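Local coordinates for arginine decarboxylase, A207R protein (Paramecium bursaria Chlorella virus 1, PDB 2NVA), which decarboxylates arginine to agmatine with pyridoxal 5'-phosphate as cofactor, as a two-chain enzyme of the ornithine decarboxylase-like fold, at residues Q267-R272 / F281-T286; S285-F290 / D325-I330; S298-Q303 / V329-V334. All blocks are in the same frame, centred on the assembly; numbering follows the deposited sequence.

Interaction 1: Q267-R272 / F281-T286; sequences QVIGKR and FFNEST
Gln267 opens the pairing of strand 262-274 with strand 277-282, an antiparallel beta hairpin that carries a classic bulge. Its backbone N gives an almost straight bond (173°) to Asn283 OD1 at 2.9 Å, entering from above the amide plane. In Asn283, chi1 of 62° sets CG between the backbone N and the carbonyl carbon. While its carboxamide oxygen takes Gln267 N, and also bonds to Thr266, Asn283 N donates to Gln267 O nearly along the C=O axis; backbone and side chain thus both serve Gln267 where regular pairing stops. Val268, in the non-hydrogen-bonded pair with Phe282, lays CG2 obliquely against the ring, 3.7 Å from Phe282 CE1; a branched aliphatic suits this buried face, and Leu319 and Val345 pack on Phe282. The bulge follows: Phe281 O is gripped by two amides, Ile269 N at 2.8 Å and Gly270 N at 3.2 Å. Ile269 sets its CG1 near that carbonyl, and its CG2 meets Asn283 CB at 3.9 Å. Phe281 N donates to Gly270 O (2.9 Å), and Gly270, having no side chain, adds no bulk beside Phe281 CB. Farther along, Arg272 reaches the Phe281 ring, its charge held by Glu279 and by Asp113 of the second subunit. Guanidinium and ring planes are 81° apart, with Arg272 NH2 in the ring plane at its edge, 3.8 Å from Phe281 CZ.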
ATOM      1  N   GLN A 267      11.301  10.946  12.356  1.00 12.28           N
ATOM      2  CA  GLN A 267      12.094  12.170  12.445  1.00 12.29           C
ATOM      3  C   GLN A 267      11.709  13.177  11.361  1.00 12.38           C
ATOM      4  O   GLN A 267      11.398  12.788  10.234  1.00 12.03           O
ATOM      5  CB  GLN A 267      13.591  11.827  12.312  1.00 12.27           C
ATOM      6  CG  GLN A 267      14.527  12.957  12.712  1.00 13.21           C
ATOM      7  CD  GLN A 267      15.990  12.630  12.428  1.00 13.72           C
ATOM      8  OE1 GLN A 267      16.324  12.136  11.361  1.00 14.32           O
ATOM      9  NE2 GLN A 267      16.863  12.914  13.390  1.00 15.93           N
ATOM     10  N   VAL A 268      11.741  14.463  11.718  1.00 11.68           N
ATOM     11  CA  VAL A 268      11.610  15.547  10.755  1.00 11.99           C
ATOM     12  C   VAL A 268      12.890  15.604   9.916  1.00 12.09           C
ATOM     13  O   VAL A 268      13.977  15.842  10.444  1.00 11.96           O
ATOM     14  CB  VAL A 268      11.407  16.918  11.440  1.00 11.90           C
ATOM     15  CG1 VAL A 268      11.276  18.028  10.394  1.00 12.35           C
ATOM     16  CG2 VAL A 268      10.184  16.879  12.366  1.00 11.73           C
ATOM     17  N   ILE A 269      12.741  15.352   8.623  1.00 12.26           N
ATOM     18  CA  ILE A 269      13.877  15.333   7.714  1.00 12.04           C
ATOM     19  C   ILE A 269      13.906  16.500   6.737  1.00 12.41           C
ATOM     20  O   ILE A 269      14.940  16.753   6.124  1.00 12.43           O
ATOM     21  CB  ILE A 269      14.032  13.954   6.981  1.00 12.10           C
ATOM     22  CG1 ILE A 269      12.855  13.651   6.052  1.00 13.10           C
ATOM     23  CG2 ILE A 269      14.246  12.822   7.993  1.00 12.55           C
ATOM     24  CD1 ILE A 269      13.023  14.244   4.647  1.00 12.94           C
ATOM     25  N   GLY A 270      12.776  17.194   6.592  1.00 12.29           N
ATOM     26  CA  GLY A 270      12.679  18.356   5.712  1.00 12.47           C
ATOM     27  C   GLY A 270      11.637  19.330   6.242  1.00 12.32           C
ATOM     28  O   GLY A 270      10.753  18.954   7.018  1.00 12.59           O
ATOM     29  N   LYS A 271      11.735  20.580   5.819  1.00 12.40           N
ATOM     30  CA  LYS A 271      10.887  21.628   6.379  1.00 12.35           C
ATOM     31  C   LYS A 271      10.728  22.747   5.364  1.00 12.33           C
ATOM     32  O   LYS A 271      11.655  23.042   4.618  1.00 12.99           O
ATOM     33  CB  LYS A 271      11.529  22.169   7.667  1.00 12.23           C
ATOM     34  CG  LYS A 271      10.712  23.222   8.426  1.00 12.67           C
ATOM     35  CD  LYS A 271      11.461  23.686   9.698  1.00 13.35           C
ATOM     36  CE  LYS A 271      10.706  24.840  10.383  1.00 13.38           C
ATOM     37  NZ  LYS A 271      11.375  25.257  11.662  1.00 12.78           N
ATOM     38  N   ARG A 272       9.560  23.370   5.343  1.00 12.10           N
ATOM     39  CA  ARG A 272       9.311  24.490   4.445  1.00 13.06           C
ATOM     40  C   ARG A 272       8.295  25.366   5.171  1.00 13.49           C
ATOM     41  O   ARG A 272       7.268  24.853   5.614  1.00 14.53           O
ATOM     42  CB  ARG A 272       8.744  23.936   3.122  1.00 13.34           C
ATOM     43  CG  ARG A 272       8.708  24.883   1.943  1.00 14.60           C
ATOM     44  CD  ARG A 272       8.405  24.116   0.655  1.00 13.86           C
ATOM     45  NE  ARG A 272       7.190  23.327   0.790  1.00 15.86           N
ATOM     46  CZ  ARG A 272       6.975  22.129   0.240  1.00 15.15           C
ATOM     47  NH1 ARG A 272       7.891  21.524  -0.521  1.00 14.97           N
ATOM     48  NH2 ARG A 272       5.829  21.528   0.466  1.00 14.65           N
ATOM     49  N   PHE A 281       8.462  17.244   6.481  1.00 12.07           N
ATOM     50  CA  PHE A 281       8.563  15.952   5.828  1.00 12.32           C
ATOM     51  C   PHE A 281       9.244  15.001   6.787  1.00 12.03           C
ATOM     52  O   PHE A 281      10.241  15.359   7.405  1.00 12.41           O
ATOM     53  CB  PHE A 281       9.362  16.074   4.531  1.00 12.35           C
ATOM     54  CG  PHE A 281       8.607  16.767   3.452  1.00 11.91           C
ATOM     55  CD1 PHE A 281       8.069  16.046   2.397  1.00 13.21           C
ATOM     56  CD2 PHE A 281       8.375  18.134   3.525  1.00 13.03           C
ATOM     57  CE1 PHE A 281       7.340  16.706   1.382  1.00 13.76           C
ATOM     58  CE2 PHE A 281       7.638  18.801   2.528  1.00 13.28           C
ATOM     59  CZ  PHE A 281       7.123  18.081   1.467  1.00 13.31           C
ATOM     60  N   PHE A 282       8.669  13.807   6.918  1.00 12.57           N
ATOM     61  CA  PHE A 282       9.143  12.781   7.868  1.00 12.67           C
ATOM     62  C   PHE A 282       9.768  11.597   7.160  1.00 13.18           C
ATOM     63  O   PHE A 282       9.489  11.375   5.984  1.00 13.18           O
ATOM     64  CB  PHE A 282       7.979  12.293   8.728  1.00 12.96           C
ATOM     65  CG  PHE A 282       7.464  13.353   9.669  1.00 13.06           C
ATOM     66  CD1 PHE A 282       7.947  13.432  10.990  1.00 13.29           C
ATOM     67  CD2 PHE A 282       6.535  14.306   9.226  1.00 12.18           C
ATOM     68  CE1 PHE A 282       7.488  14.421  11.854  1.00 12.39           C
ATOM     69  CE2 PHE A 282       6.082  15.308  10.080  1.00 13.61           C
ATOM     70  CZ  PHE A 282       6.556  15.361  11.403  1.00 13.01           C
ATOM     71  N   ASN A 283      10.596  10.831   7.874  1.00 12.99           N
ATOM     72  CA  ASN A 283      11.153   9.605   7.286  1.00 13.20           C
ATOM     73  C   ASN A 283      10.179   8.419   7.384  1.00 13.30           C
ATOM     74  O   ASN A 283      10.581   7.258   7.563  1.00 14.31           O
ATOM     75  CB  ASN A 283      12.552   9.278   7.841  1.00 13.14           C
ATOM     76  CG  ASN A 283      12.558   9.014   9.351  1.00 13.42           C
ATOM     77  OD1 ASN A 283      11.554   9.199  10.049  1.00 14.51           O
ATOM     78  ND2 ASN A 283      13.698   8.554   9.854  1.00 13.89           N
ATOM     79  N   GLU A 284       8.897   8.743   7.284  1.00 13.26           N
ATOM     80  CA  GLU A 284       7.794   7.783   7.217  1.00 12.91           C
ATOM     81  C   GLU A 284       6.811   8.244   6.150  1.00 12.82           C
ATOM     82  O   GLU A 284       6.954   9.346   5.599  1.00 13.36           O
ATOM     83  CB  GLU A 284       7.088   7.696   8.562  1.00 12.65           C
ATOM     84  CG  GLU A 284       7.522   6.512   9.404  1.00 12.95           C
ATOM     85  CD  GLU A 284       7.186   5.156   8.781  1.00 13.45           C
ATOM     86  OE1 GLU A 284       7.828   4.168   9.176  1.00 14.16           O
ATOM     87  OE2 GLU A 284       6.300   5.078   7.895  1.00 13.49           O
ATOM     88  N   SER A 285       5.825   7.409   5.838  1.00 12.84           N
ATOM     89  CA  SER A 285       4.868   7.762   4.787  1.00 12.50           C
ATOM     90  C   SER A 285       3.600   6.917   4.849  1.00 12.36           C
ATOM     91  O   SER A 285       3.555   5.912   5.565  1.00 12.60           O
ATOM     92  CB  SER A 285       5.523   7.657   3.397  1.00 13.22           C
ATOM     93  OG  SER A 285       5.474   6.324   2.898  1.00 13.48           O
ATOM     94  N   THR A 286       2.582   7.344   4.095  1.00 12.34           N
ATOM     95  CA  THR A 286       1.351   6.560   3.941  1.00 13.14           C
ATOM     96  C   THR A 286       1.609   5.239   3.195  1.00 13.17           C
ATOM     97  O   THR A 286       0.807   4.316   3.272  1.00 12.75           O
ATOM     98  CB  THR A 286       0.254   7.339   3.200  1.00 12.70           C
ATOM     99  OG1 THR A 286       0.728   7.733   1.909  1.00 13.16           O
ATOM    100  CG2 THR A 286      -0.146   8.567   3.991  1.00 13.23           C
TER

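Interaction 2: S285-F290 / D325-I330; sequences STYGGF and DGVDVI. With PL2 ((4-{[(4-{[amino(imino)methyl]amino}butyl)amino]methyl}-5-hydroxy-6-methylpyridin-3-yl)methyl dihydrogen phosphate), chain J.
Thr286 and Asp328 are the nearest CA pair, 5.3 Å apart, where two type I turns, Ser285 to Gly288 and Asp325 to Asp328, come together. Thr286 N points almost straight (174°) at Asp328 OD1, 2.8 Å away and above the carboxylate plane, with the Thr286 hydroxyl close to the same oxygen. Asp328 OD2 bonds to Thr323, so both oxygens of this buried acid have partners. Toward the active site, Tyr287 OH donates to Asp325 OD2 at 2.7 Å. These residues line the agmatine end of a pocket built at the subunit interface: the same ligand is also bonded to Ser179, Gly216 and Arg255 of the second subunit. Asp325 OD2 accepts from the ligand NE at 2.8 Å, and the ligand NH2 donates to Tyr287 OH at 3.1 Å; the acid would be expected to favour a cationic guanidinium. Asp325 CG is anti to its backbone N (chi1 -165°), and OD1 accepts from Val327 N in an Asx turn. Beyond Thr286, the two branches of Ile330 spread over the Phe290 ring: CG1 lies over one face, Ile330 CD1 is 3.7 Å from Phe290 CG, and Ile330 CG2 is 3.7 Å from Phe290 CD1.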
ATOM      1  N   SER A 285       5.825   7.409   5.838  1.00 12.84           N
ATOM      2  CA  SER A 285       4.868   7.762   4.787  1.00 12.50           C
ATOM      3  C   SER A 285       3.600   6.917   4.849  1.00 12.36           C
ATOM      4  O   SER A 285       3.555   5.912   5.565  1.00 12.60           O
ATOM      5  CB  SER A 285       5.523   7.657   3.397  1.00 13.22           C
ATOM      6  OG  SER A 285       5.474   6.324   2.898  1.00 13.48           O
ATOM      7  N   THR A 286       2.582   7.344   4.095  1.00 12.34           N
ATOM      8  CA  THR A 286       1.351   6.560   3.941  1.00 13.14           C
ATOM      9  C   THR A 286       1.609   5.239   3.195  1.00 13.17           C
ATOM     10  O   THR A 286       0.807   4.316   3.272  1.00 12.75           O
ATOM     11  CB  THR A 286       0.254   7.339   3.200  1.00 12.70           C
ATOM     12  OG1 THR A 286       0.728   7.733   1.909  1.00 13.16           O
ATOM     13  CG2 THR A 286      -0.146   8.567   3.991  1.00 13.23           C
ATOM     14  N   TYR A 287       2.743   5.171   2.496  1.00 12.91           N
ATOM     15  CA  TYR A 287       3.211   3.933   1.854  1.00 13.06           C
ATOM     16  C   TYR A 287       4.119   3.111   2.770  1.00 13.39           C
ATOM     17  O   TYR A 287       4.545   1.993   2.422  1.00 14.17           O
ATOM     18  CB  TYR A 287       3.948   4.276   0.560  1.00 13.23           C
ATOM     19  CG  TYR A 287       3.055   4.869  -0.505  1.00 13.50           C
ATOM     20  CD1 TYR A 287       2.188   4.062  -1.230  1.00 14.04           C
ATOM     21  CD2 TYR A 287       3.056   6.241  -0.764  1.00 12.71           C
ATOM     22  CE1 TYR A 287       1.367   4.601  -2.225  1.00 14.12           C
ATOM     23  CE2 TYR A 287       2.233   6.791  -1.757  1.00 13.79           C
ATOM     24  CZ  TYR A 287       1.400   5.959  -2.485  1.00 14.47           C
ATOM     25  OH  TYR A 287       0.588   6.493  -3.468  1.00 14.88           O
ATOM     26  N   GLY A 288       4.427   3.668   3.931  1.00 13.03           N
ATOM     27  CA  GLY A 288       5.206   2.953   4.943  1.00 12.78           C
ATOM     28  C   GLY A 288       4.273   2.520   6.049  1.00 13.28           C
ATOM     29  O   GLY A 288       3.450   1.623   5.855  1.00 13.98           O
ATOM     30  N   GLY A 289       4.385   3.172   7.201  1.00 12.92           N
ATOM     31  CA  GLY A 289       3.595   2.807   8.378  1.00 12.62           C
ATOM     32  C   GLY A 289       2.247   3.507   8.512  1.00 12.51           C
ATOM     33  O   GLY A 289       1.471   3.187   9.428  1.00 13.06           O
ATOM     34  N   PHE A 290       1.965   4.446   7.615  1.00 12.37           N
ATOM     35  CA  PHE A 290       0.772   5.296   7.751  1.00 12.56           C
ATOM     36  C   PHE A 290      -0.357   5.042   6.757  1.00 12.83           C
ATOM     37  O   PHE A 290      -1.105   5.970   6.400  1.00 13.04           O
ATOM     38  CB  PHE A 290       1.167   6.782   7.764  1.00 12.62           C
ATOM     39  CG  PHE A 290       1.919   7.185   9.011  1.00 13.15           C
ATOM     40  CD1 PHE A 290       1.244   7.713  10.111  1.00 12.75           C
ATOM     41  CD2 PHE A 290       3.293   6.985   9.107  1.00 11.99           C
ATOM     42  CE1 PHE A 290       1.942   8.057  11.270  1.00 13.95           C
ATOM     43  CE2 PHE A 290       3.992   7.343  10.257  1.00 12.57           C
ATOM     44  CZ  PHE A 290       3.306   7.866  11.342  1.00 13.88           C
ATOM     45  N   ASP A 325       4.710  11.273  -3.893  1.00 14.14           N
ATOM     46  CA  ASP A 325       3.279  11.336  -4.205  1.00 14.44           C
ATOM     47  C   ASP A 325       2.531  12.378  -3.384  1.00 14.18           C
ATOM     48  O   ASP A 325       2.747  12.493  -2.177  1.00 13.23           O
ATOM     49  CB  ASP A 325       2.689   9.940  -3.952  1.00 14.56           C
ATOM     50  CG  ASP A 325       1.340   9.748  -4.556  1.00 16.07           C
ATOM     51  OD1 ASP A 325       0.500  10.682  -4.597  1.00 17.59           O
ATOM     52  OD2 ASP A 325       1.067   8.602  -5.003  1.00 17.77           O
ATOM     53  N   GLY A 326       1.631  13.122  -4.031  1.00 14.10           N
ATOM     54  CA  GLY A 326       0.829  14.134  -3.339  1.00 14.32           C
ATOM     55  C   GLY A 326      -0.236  13.566  -2.404  1.00 14.03           C
ATOM     56  O   GLY A 326      -0.748  14.277  -1.533  1.00 14.22           O
ATOM     57  N   VAL A 327      -0.573  12.293  -2.588  1.00 14.41           N
ATOM     58  CA  VAL A 327      -1.547  11.599  -1.704  1.00 14.19           C
ATOM     59  C   VAL A 327      -0.936  11.280  -0.332  1.00 13.57           C
ATOM     60  O   VAL A 327      -1.654  11.083   0.667  1.00 13.47           O
ATOM     61  CB  VAL A 327      -2.109  10.314  -2.369  1.00 15.11           C
ATOM     62  CG1 VAL A 327      -1.184   9.135  -2.143  1.00 14.50           C
ATOM     63  CG2 VAL A 327      -3.515  10.007  -1.843  1.00 14.82           C
ATOM     64  N   ASP A 328       0.395  11.262  -0.297  1.00 12.94           N
ATOM     65  CA  ASP A 328       1.147  10.849   0.880  1.00 12.71           C
ATOM     66  C   ASP A 328       1.295  12.023   1.851  1.00 12.86           C
ATOM     67  O   ASP A 328       2.346  12.675   1.931  1.00 13.02           O
ATOM     68  CB  ASP A 328       2.499  10.293   0.415  1.00 12.66           C
ATOM     69  CG  ASP A 328       3.443   9.988   1.551  1.00 13.31           C
ATOM     70  OD1 ASP A 328       2.989   9.774   2.699  1.00 13.14           O
ATOM     71  OD2 ASP A 328       4.660  10.002   1.270  1.00 13.82           O
ATOM     72  N   VAL A 329       0.220  12.273   2.585  1.00 12.45           N
ATOM     73  CA  VAL A 329       0.170  13.317   3.580  1.00 12.18           C
ATOM     74  C   VAL A 329      -0.281  12.632   4.867  1.00 12.42           C
ATOM     75  O   VAL A 329      -1.367  12.041   4.916  1.00 12.47           O
ATOM     76  CB  VAL A 329      -0.852  14.426   3.188  1.00 12.67           C
ATOM     77  CG1 VAL A 329      -0.794  15.594   4.168  1.00 12.97           C
ATOM     78  CG2 VAL A 329      -0.604  14.905   1.757  1.00 11.85           C
ATOM     79  N   ILE A 330       0.552  12.715   5.897  1.00 12.40           N
ATOM     80  CA  ILE A 330       0.261  12.068   7.190  1.00 12.72           C
ATOM     81  C   ILE A 330      -0.852  12.806   7.930  1.00 13.01           C
ATOM     82  O   ILE A 330      -1.778  12.187   8.467  1.00 13.37           O
ATOM     83  CB  ILE A 330       1.540  11.944   8.091  1.00 12.97           C
ATOM     84  CG1 ILE A 330       2.659  11.119   7.394  1.00 13.85           C
ATOM     85  CG2 ILE A 330       1.193  11.385   9.479  1.00 13.08           C
ATOM     86  CD1 ILE A 330       2.095   9.950   6.603  1.00 15.85           C
TER
HETATM   87  N1  PL2 J2002       9.942  12.586 -11.425  1.00 16.12           N
HETATM   88  C2  PL2 J2002       9.469  12.886 -10.204  1.00 17.12           C
HETATM   89  C2A PL2 J2002      10.246  13.898  -9.343  1.00 17.85           C
HETATM   90  C3  PL2 J2002       8.278  12.305  -9.758  1.00 17.02           C
HETATM   91  O3  PL2 J2002       7.801  12.643  -8.525  1.00 16.23           O
HETATM   92  C4  PL2 J2002       7.581  11.385 -10.583  1.00 16.82           C
HETATM   93  C4A PL2 J2002       6.264  10.680 -10.183  1.00 17.45           C
HETATM   94  C5  PL2 J2002       8.149  11.111 -11.851  1.00 16.09           C
HETATM   95  C6  PL2 J2002       9.328  11.732 -12.240  1.00 16.31           C
HETATM   96  P   PL2 J2002       5.518   9.496 -14.291  1.00 14.61           P
HETATM   97  N   PL2 J2002       5.501  11.411  -9.172  1.00 17.40           N
HETATM   98  CA  PL2 J2002       5.006  10.464  -8.140  1.00 17.04           C
HETATM   99  CG  PL2 J2002       3.135   8.802  -7.710  1.00 17.23           C
HETATM  100  OP2 PL2 J2002       3.966   9.767 -14.397  1.00 15.03           O
HETATM  101  OP3 PL2 J2002       5.668   7.931 -13.928  1.00 14.87           O
HETATM  102  OP1 PL2 J2002       6.222   9.776 -15.562  1.00 13.04           O
HETATM  103  OP4 PL2 J2002       6.094  10.335 -13.029  1.00 15.43           O
HETATM  104  C5M PL2 J2002       7.451  10.138 -12.816  1.00 16.31           C
HETATM  105  CB  PL2 J2002       4.151   9.326  -8.749  1.00 17.08           C
HETATM  106  CD  PL2 J2002       2.183   7.769  -8.336  1.00 15.84           C
HETATM  107  NE  PL2 J2002       1.546   7.033  -7.228  1.00 16.47           N
HETATM  108  CZ  PL2 J2002       0.873   5.895  -7.385  1.00 16.24           C
HETATM  109  NH2 PL2 J2002       0.344   5.287  -6.310  1.00 16.14           N
HETATM  110  NH1 PL2 J2002       0.720   5.352  -8.589  1.00 15.91           N

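Interaction 3: S298-Q303 / V329-V334; sequences SVPTPQ and VINHNV
A lone side-chain amide, Asn331 ND2, supplies the one direct hydrogen bond between 298-303 and 329-334, to Pro300 O, 2.8 Å away. The acceptor lies nearly in the amide plane, whereas ND2 stands above the plane of the Pro300 carbonyl. Asn331 CB points toward 298-303 and chi1 of -167° puts CG anti to the backbone N, while OD1 takes the backbone N of Asn333 in an Asx turn. Val299 crosses this amide at about a right angle, its CG1 lying 3.7 Å from Asn331 ND2. Pro300, whose nitrogen has no hydrogen to satisfy, turns its ring across Ile330, with CD 3.5 Å from Ile330 O and CG 4.2 Å from Ile330 CG2. A water bridges two carbonyls, its oxygen 2.9 Å from Ser298 O and 2.8 Å from Ile330 O. Farther on, Thr301 sets OG1 and CG2 each 3.9 Å from Val334 CG2. The contact lays the chain after helix 292-295 against strand 331-337, at a bulge where Ile330 and Asn331 both face Leu319. Carbonyl oxygens cannot pair with one another; an amide donor and a water supply the hydrogens, joining an irregular segment to the start of strand 331-337 without beta pairing.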
ATOM      1  N   SER A 298      -7.538   7.890   9.219  1.00 13.89           N
ATOM      2  CA  SER A 298      -6.835   8.310  10.417  1.00 14.04           C
ATOM      3  C   SER A 298      -6.303   9.736  10.274  1.00 13.69           C
ATOM      4  O   SER A 298      -5.779  10.110   9.237  1.00 13.75           O
ATOM      5  CB  SER A 298      -5.672   7.352  10.698  1.00 14.55           C
ATOM      6  OG  SER A 298      -4.873   7.828  11.768  1.00 15.30           O
ATOM      7  N   VAL A 299      -6.455  10.527  11.332  1.00 13.68           N
ATOM      8  CA  VAL A 299      -5.885  11.873  11.390  1.00 13.78           C
ATOM      9  C   VAL A 299      -5.067  11.930  12.688  1.00 13.89           C
ATOM     10  O   VAL A 299      -5.556  12.403  13.735  1.00 14.01           O
ATOM     11  CB  VAL A 299      -6.993  12.956  11.367  1.00 13.82           C
ATOM     12  CG1 VAL A 299      -6.376  14.358  11.374  1.00 13.94           C
ATOM     13  CG2 VAL A 299      -7.884  12.780  10.123  1.00 12.92           C
ATOM     14  N   PRO A 300      -3.837  11.406  12.638  1.00 13.53           N
ATOM     15  CA  PRO A 300      -3.079  11.219  13.871  1.00 13.84           C
ATOM     16  C   PRO A 300      -2.272  12.453  14.274  1.00 13.96           C
ATOM     17  O   PRO A 300      -1.747  13.150  13.409  1.00 14.00           O
ATOM     18  CB  PRO A 300      -2.152  10.062  13.527  1.00 13.37           C
ATOM     19  CG  PRO A 300      -1.899  10.189  12.032  1.00 13.89           C
ATOM     20  CD  PRO A 300      -3.101  10.928  11.445  1.00 13.63           C
ATOM     21  N   THR A 301      -2.202  12.715  15.576  1.00 13.96           N
ATOM     22  CA  THR A 301      -1.378  13.802  16.115  1.00 13.91           C
ATOM     23  C   THR A 301      -0.136  13.207  16.810  1.00 13.99           C
ATOM     24  O   THR A 301      -0.271  12.314  17.668  1.00 14.55           O
ATOM     25  CB  THR A 301      -2.178  14.666  17.124  1.00 14.32           C
ATOM     26  OG1 THR A 301      -3.349  15.203  16.487  1.00 15.13           O
ATOM     27  CG2 THR A 301      -1.334  15.818  17.687  1.00 14.40           C
ATOM     28  N   PRO A 302       1.066  13.688  16.447  1.00 14.01           N
ATOM     29  CA  PRO A 302       2.282  13.190  17.082  1.00 13.93           C
ATOM     30  C   PRO A 302       2.543  13.817  18.453  1.00 14.08           C
ATOM     31  O   PRO A 302       2.023  14.901  18.767  1.00 13.72           O
ATOM     32  CB  PRO A 302       3.370  13.619  16.113  1.00 14.03           C
ATOM     33  CG  PRO A 302       2.860  14.907  15.542  1.00 14.24           C
ATOM     34  CD  PRO A 302       1.368  14.692  15.404  1.00 14.02           C
ATOM     35  N   GLN A 303       3.364  13.120  19.239  1.00 13.45           N
ATOM     36  CA  GLN A 303       3.911  13.625  20.497  1.00 13.57           C
ATOM     37  C   GLN A 303       5.352  14.064  20.244  1.00 13.40           C
ATOM     38  O   GLN A 303       6.146  13.287  19.716  1.00 12.99           O
ATOM     39  CB  GLN A 303       3.901  12.501  21.535  1.00 13.14           C
ATOM     40  CG  GLN A 303       2.495  12.048  21.911  1.00 14.62           C
ATOM     41  CD  GLN A 303       1.825  13.032  22.832  1.00 15.56           C
ATOM     42  OE1 GLN A 303       2.400  13.439  23.843  1.00 15.90           O
ATOM     43  NE2 GLN A 303       0.599  13.420  22.503  1.00 15.13           N
ATOM     44  N   VAL A 329       0.220  12.273   2.585  1.00 12.45           N
ATOM     45  CA  VAL A 329       0.170  13.317   3.580  1.00 12.18           C
ATOM     46  C   VAL A 329      -0.281  12.632   4.867  1.00 12.42           C
ATOM     47  O   VAL A 329      -1.367  12.041   4.916  1.00 12.47           O
ATOM     48  CB  VAL A 329      -0.852  14.426   3.188  1.00 12.67           C
ATOM     49  CG1 VAL A 329      -0.794  15.594   4.168  1.00 12.97           C
ATOM     50  CG2 VAL A 329      -0.604  14.905   1.757  1.00 11.85           C
ATOM     51  N   ILE A 330       0.552  12.715   5.897  1.00 12.40           N
ATOM     52  CA  ILE A 330       0.261  12.068   7.190  1.00 12.72           C
ATOM     53  C   ILE A 330      -0.852  12.806   7.930  1.00 13.01           C
ATOM     54  O   ILE A 330      -1.778  12.187   8.467  1.00 13.37           O
ATOM     55  CB  ILE A 330       1.540  11.944   8.091  1.00 12.97           C
ATOM     56  CG1 ILE A 330       2.659  11.119   7.394  1.00 13.85           C
ATOM     57  CG2 ILE A 330       1.193  11.385   9.479  1.00 13.08           C
ATOM     58  CD1 ILE A 330       2.095   9.950   6.603  1.00 15.85           C
ATOM     59  N   ASN A 331      -0.764  14.131   7.951  1.00 13.03           N
ATOM     60  CA  ASN A 331      -1.789  14.978   8.576  1.00 12.80           C
ATOM     61  C   ASN A 331      -1.853  16.330   7.863  1.00 12.79           C
ATOM     62  O   ASN A 331      -0.865  17.066   7.847  1.00 13.14           O
ATOM     63  CB  ASN A 331      -1.502  15.150  10.076  1.00 12.67           C
ATOM     64  CG  ASN A 331      -2.685  15.741  10.841  1.00 12.84           C
ATOM     65  OD1 ASN A 331      -3.404  16.612  10.339  1.00 13.41           O
ATOM     66  ND2 ASN A 331      -2.873  15.290  12.073  1.00 12.83           N
ATOM     67  N   HIS A 332      -2.998  16.639   7.241  1.00 12.95           N
ATOM     68  CA  HIS A 332      -3.123  17.859   6.427  1.00 13.05           C
ATOM     69  C   HIS A 332      -3.040  19.152   7.223  1.00 13.23           C
ATOM     70  O   HIS A 332      -2.567  20.174   6.711  1.00 13.10           O
ATOM     71  CB  HIS A 332      -4.432  17.859   5.612  1.00 13.14           C
ATOM     72  CG  HIS A 332      -4.363  17.021   4.378  1.00 14.29           C
ATOM     73  ND1 HIS A 332      -4.522  15.655   4.409  1.00 15.45           N
ATOM     74  CD2 HIS A 332      -4.133  17.346   3.082  1.00 15.68           C
ATOM     75  CE1 HIS A 332      -4.405  15.172   3.185  1.00 15.41           C
ATOM     76  NE2 HIS A 332      -4.162  16.175   2.363  1.00 16.03           N
ATOM     77  N   ASN A 333      -3.516  19.104   8.467  1.00 12.94           N
ATOM     78  CA  ASN A 333      -3.556  20.287   9.323  1.00 13.04           C
ATOM     79  C   ASN A 333      -3.547  19.919  10.774  1.00 12.90           C
ATOM     80  O   ASN A 333      -4.491  19.292  11.253  1.00 12.93           O
ATOM     81  CB  ASN A 333      -4.856  21.066   9.092  1.00 13.29           C
ATOM     82  CG  ASN A 333      -4.881  21.771   7.775  1.00 13.28           C
ATOM     83  OD1 ASN A 333      -4.199  22.794   7.596  1.00 14.08           O
ATOM     84  ND2 ASN A 333      -5.679  21.256   6.846  1.00 14.21           N
ATOM     85  N   VAL A 334      -2.514  20.339  11.496  1.00 13.02           N
ATOM     86  CA  VAL A 334      -2.481  20.112  12.939  1.00 13.13           C
ATOM     87  C   VAL A 334      -1.691  21.236  13.621  1.00 13.18           C
ATOM     88  O   VAL A 334      -0.659  21.669  13.117  1.00 12.74           O
ATOM     89  CB  VAL A 334      -1.903  18.695  13.281  1.00 13.59           C
ATOM     90  CG1 VAL A 334      -0.480  18.524  12.710  1.00 12.69           C
ATOM     91  CG2 VAL A 334      -1.949  18.419  14.812  1.00 13.99           C
TER
HETATM   92  O   HOH W   1      -4.595  12.536   8.224  1.00 13.40           O

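Interaction 1 closes before interaction 3 opens, and its strand 277-282 runs directly into 285-290 of interaction 2, with Ser285 and Thr286 common to both. Segment 298-303 of interaction 3 falls between the two segments of interaction 2, and their second segments overlap at Val329 and Ile330. The centres lie about 10 Å (1 and 2), 11 Å (2 and 3) and 12 Å (1 and 3) apart. Glu284 OE2, 2.8 Å from Gly289 N, further ties 1 to 2. Interactions 1 and 3 both reach the mixed beta sheet, distinct from the parallel eight-stranded TIM-barrel sheet. Loops leaving this mixed sheet carry Tyr287 and Asp325 to a site whose cofactor residues come largely from the second subunit's barrel.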